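Local coordinates for protein single-stranded DNA specific exonuclease RecJ (Thermus thermophilus, PDB 2ZXR) that degrades single-stranded DNA exonucleolytically in the 5' to 3' direction, using divalent metal ions and with no detectable activity on single-stranded RNA, at residues 83-87 with 216-221. Residues are numbered along the deposited sequence.
Sequences ADGLT and VGTIAD. With MG (magnesium ion), chain B.
This is a close, buried helix-helix packing that brings two metal-binding aspartates together in the DHH domain of RecJ. Segment 83-87 is the first turn of helix 83-98, which follows strand 74-78 of the parallel sheet; 216-221 lies towards the C-terminal part of helix 211-220 and includes D221. Residues 83-87 and 216-220 are helical (phi/psi near -65/-40); D221 has phi/psi -72/-14. The short axes run nearly antiparallel, at 164°, and approach to 7.8 Å.

The register is set at D84 and G217, whose CA atoms lie 3.8 Å apart. A side chain on G217 would point into the other helix: an ideal CB would clash with both T87 OG1 and D84 OD1. Instead T87 OG1 sits 3.3 Å from G217 CA. The p rotamer of T87 (chi1 54°) places T87 OG1 to donate a hydrogen bond to A83 O (2.8 Å), within its own helix. No hydrogen bond crosses the interface; the packing there includes A83 CB to A220 CB at 3.5 Å and T87 CG2 to V216 CG1 at 4.0 Å.

D84 and D221 both adopt t at chi1 and converge on magnesium, with D84 OD2 to MG 2.3 Å and D221 OD2 to MG 2.4 Å; water 1 binds MG at 2.3 Å. D84 OD1 accepts hydrogen bonds from T186 OG1 and A188 N, consistent with a fixed carboxylate. D136, H160 and H161 complete the protein ligands, making this the Asp/His metal centre characteristic of DHH-family phosphoesterases.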
ATOM      1  N   ALA A  83     -10.895  10.427 -13.361  1.00 24.74           N
ATOM      2  CA  ALA A  83     -11.980   9.564 -12.905  1.00 23.86           C
ATOM      3  C   ALA A  83     -12.724  10.066 -11.664  1.00 23.11           C
ATOM      4  O   ALA A  83     -13.941   9.920 -11.570  1.00 22.53           O
ATOM      5  CB  ALA A  83     -11.457   8.143 -12.659  1.00 23.79           C
ATOM      6  N   ASP A  84     -11.988  10.640 -10.722  1.00 20.86           N
ATOM      7  CA  ASP A  84     -12.584  11.166  -9.503  1.00 22.12           C
ATOM      8  C   ASP A  84     -13.560  12.314  -9.851  1.00 22.09           C
ATOM      9  O   ASP A  84     -14.682  12.350  -9.356  1.00 23.25           O
ATOM     10  CB  ASP A  84     -11.475  11.656  -8.549  1.00 20.16           C
ATOM     11  CG  ASP A  84     -11.989  11.935  -7.136  1.00 21.49           C
ATOM     12  OD1 ASP A  84     -12.953  11.266  -6.699  1.00 18.78           O
ATOM     13  OD2 ASP A  84     -11.410  12.807  -6.446  1.00 19.97           O
ATOM     14  N   GLY A  85     -13.129  13.259 -10.684  1.00 21.56           N
ATOM     15  CA  GLY A  85     -14.013  14.350 -11.069  1.00 19.64           C
ATOM     16  C   GLY A  85     -15.182  13.870 -11.939  1.00 19.56           C
ATOM     17  O   GLY A  85     -16.328  14.319 -11.775  1.00 18.62           O
ATOM     18  N   LEU A  86     -14.914  12.957 -12.867  1.00 18.01           N
ATOM     19  CA  LEU A  86     -15.971  12.459 -13.735  1.00 17.90           C
ATOM     20  C   LEU A  86     -17.031  11.624 -13.019  1.00 18.23           C
ATOM     21  O   LEU A  86     -18.238  11.760 -13.316  1.00 17.35           O
ATOM     22  CB  LEU A  86     -15.384  11.659 -14.895  1.00 17.56           C
ATOM     23  CG  LEU A  86     -14.585  12.475 -15.911  1.00 19.16           C
ATOM     24  CD1 LEU A  86     -13.853  11.547 -16.866  1.00 18.70           C
ATOM     25  CD2 LEU A  86     -15.528  13.371 -16.695  1.00 20.31           C
ATOM     26  N   THR A  87     -16.610  10.762 -12.088  1.00 17.54           N
ATOM     27  CA  THR A  87     -17.588   9.951 -11.390  1.00 16.57           C
ATOM     28  C   THR A  87     -18.372  10.859 -10.456  1.00 17.29           C
ATOM     29  O   THR A  87     -19.578  10.676 -10.276  1.00 17.64           O
ATOM     30  CB  THR A  87     -16.939   8.768 -10.623  1.00 17.11           C
ATOM     31  OG1 THR A  87     -15.916   9.247  -9.750  1.00 15.50           O
ATOM     32  CG2 THR A  87     -16.361   7.756 -11.610  1.00 15.48           C
ATOM     33  N   VAL A 216     -15.351   4.090  -7.344  1.00 16.33           N
ATOM     34  CA  VAL A 216     -14.421   4.163  -8.475  1.00 16.20           C
ATOM     35  C   VAL A 216     -13.613   5.471  -8.394  1.00 16.79           C
ATOM     36  O   VAL A 216     -12.385   5.478  -8.598  1.00 16.25           O
ATOM     37  CB  VAL A 216     -15.180   4.059  -9.858  1.00 16.13           C
ATOM     38  CG1 VAL A 216     -14.221   4.392 -11.023  1.00 16.97           C
ATOM     39  CG2 VAL A 216     -15.738   2.604 -10.052  1.00 13.49           C
ATOM     40  N   GLY A 217     -14.278   6.588  -8.090  1.00 16.81           N
ATOM     41  CA  GLY A 217     -13.528   7.840  -7.987  1.00 16.09           C
ATOM     42  C   GLY A 217     -12.538   7.824  -6.820  1.00 16.53           C
ATOM     43  O   GLY A 217     -11.422   8.338  -6.915  1.00 17.08           O
ATOM     44  N   THR A 218     -12.960   7.246  -5.699  1.00 17.56           N
ATOM     45  CA  THR A 218     -12.143   7.143  -4.478  1.00 17.27           C
ATOM     46  C   THR A 218     -10.854   6.345  -4.741  1.00 17.78           C
ATOM     47  O   THR A 218      -9.752   6.760  -4.378  1.00 18.21           O
ATOM     48  CB  THR A 218     -12.985   6.457  -3.374  1.00 17.64           C
ATOM     49  OG1 THR A 218     -14.142   7.268  -3.121  1.00 17.93           O
ATOM     50  CG2 THR A 218     -12.178   6.264  -2.072  1.00 17.00           C
ATOM     51  N   ILE A 219     -11.008   5.196  -5.380  1.00 17.93           N
ATOM     52  CA  ILE A 219      -9.865   4.356  -5.713  1.00 18.68           C
ATOM     53  C   ILE A 219      -8.955   5.085  -6.726  1.00 18.84           C
ATOM     54  O   ILE A 219      -7.739   5.160  -6.552  1.00 18.57           O
ATOM     55  CB  ILE A 219     -10.357   2.990  -6.272  1.00 17.12           C
ATOM     56  CG1 ILE A 219     -11.041   2.189  -5.141  1.00 17.54           C
ATOM     57  CG2 ILE A 219      -9.193   2.227  -6.866  1.00 19.07           C
ATOM     58  CD1 ILE A 219     -11.777   0.887  -5.615  1.00 12.77           C
ATOM     59  N   ALA A 220      -9.559   5.664  -7.756  1.00 18.59           N
ATOM     60  CA  ALA A 220      -8.804   6.388  -8.784  1.00 18.84           C
ATOM     61  C   ALA A 220      -8.009   7.563  -8.205  1.00 19.93           C
ATOM     62  O   ALA A 220      -6.924   7.883  -8.689  1.00 21.49           O
ATOM     63  CB  ALA A 220      -9.766   6.899  -9.880  1.00 17.35           C
ATOM     64  N   ASP A 221      -8.555   8.224  -7.195  1.00 19.87           N
ATOM     65  CA  ASP A 221      -7.897   9.363  -6.566  1.00 21.33           C
ATOM     66  C   ASP A 221      -6.695   8.940  -5.726  1.00 22.45           C
ATOM     67  O   ASP A 221      -5.899   9.791  -5.320  1.00 21.98           O
ATOM     68  CB  ASP A 221      -8.885  10.105  -5.651  1.00 22.64           C
ATOM     69  CG  ASP A 221      -8.236  11.280  -4.894  1.00 23.95           C
ATOM     70  OD1 ASP A 221      -8.060  11.203  -3.656  1.00 25.95           O
ATOM     71  OD2 ASP A 221      -7.891  12.281  -5.534  1.00 22.70           O
TER
HETATM   72 MG    MG B 667      -9.369  13.878  -6.482  1.00 15.27          MG
HETATM   73  O   HOH W   1      -8.439  12.809  -8.350  1.00 24.14           O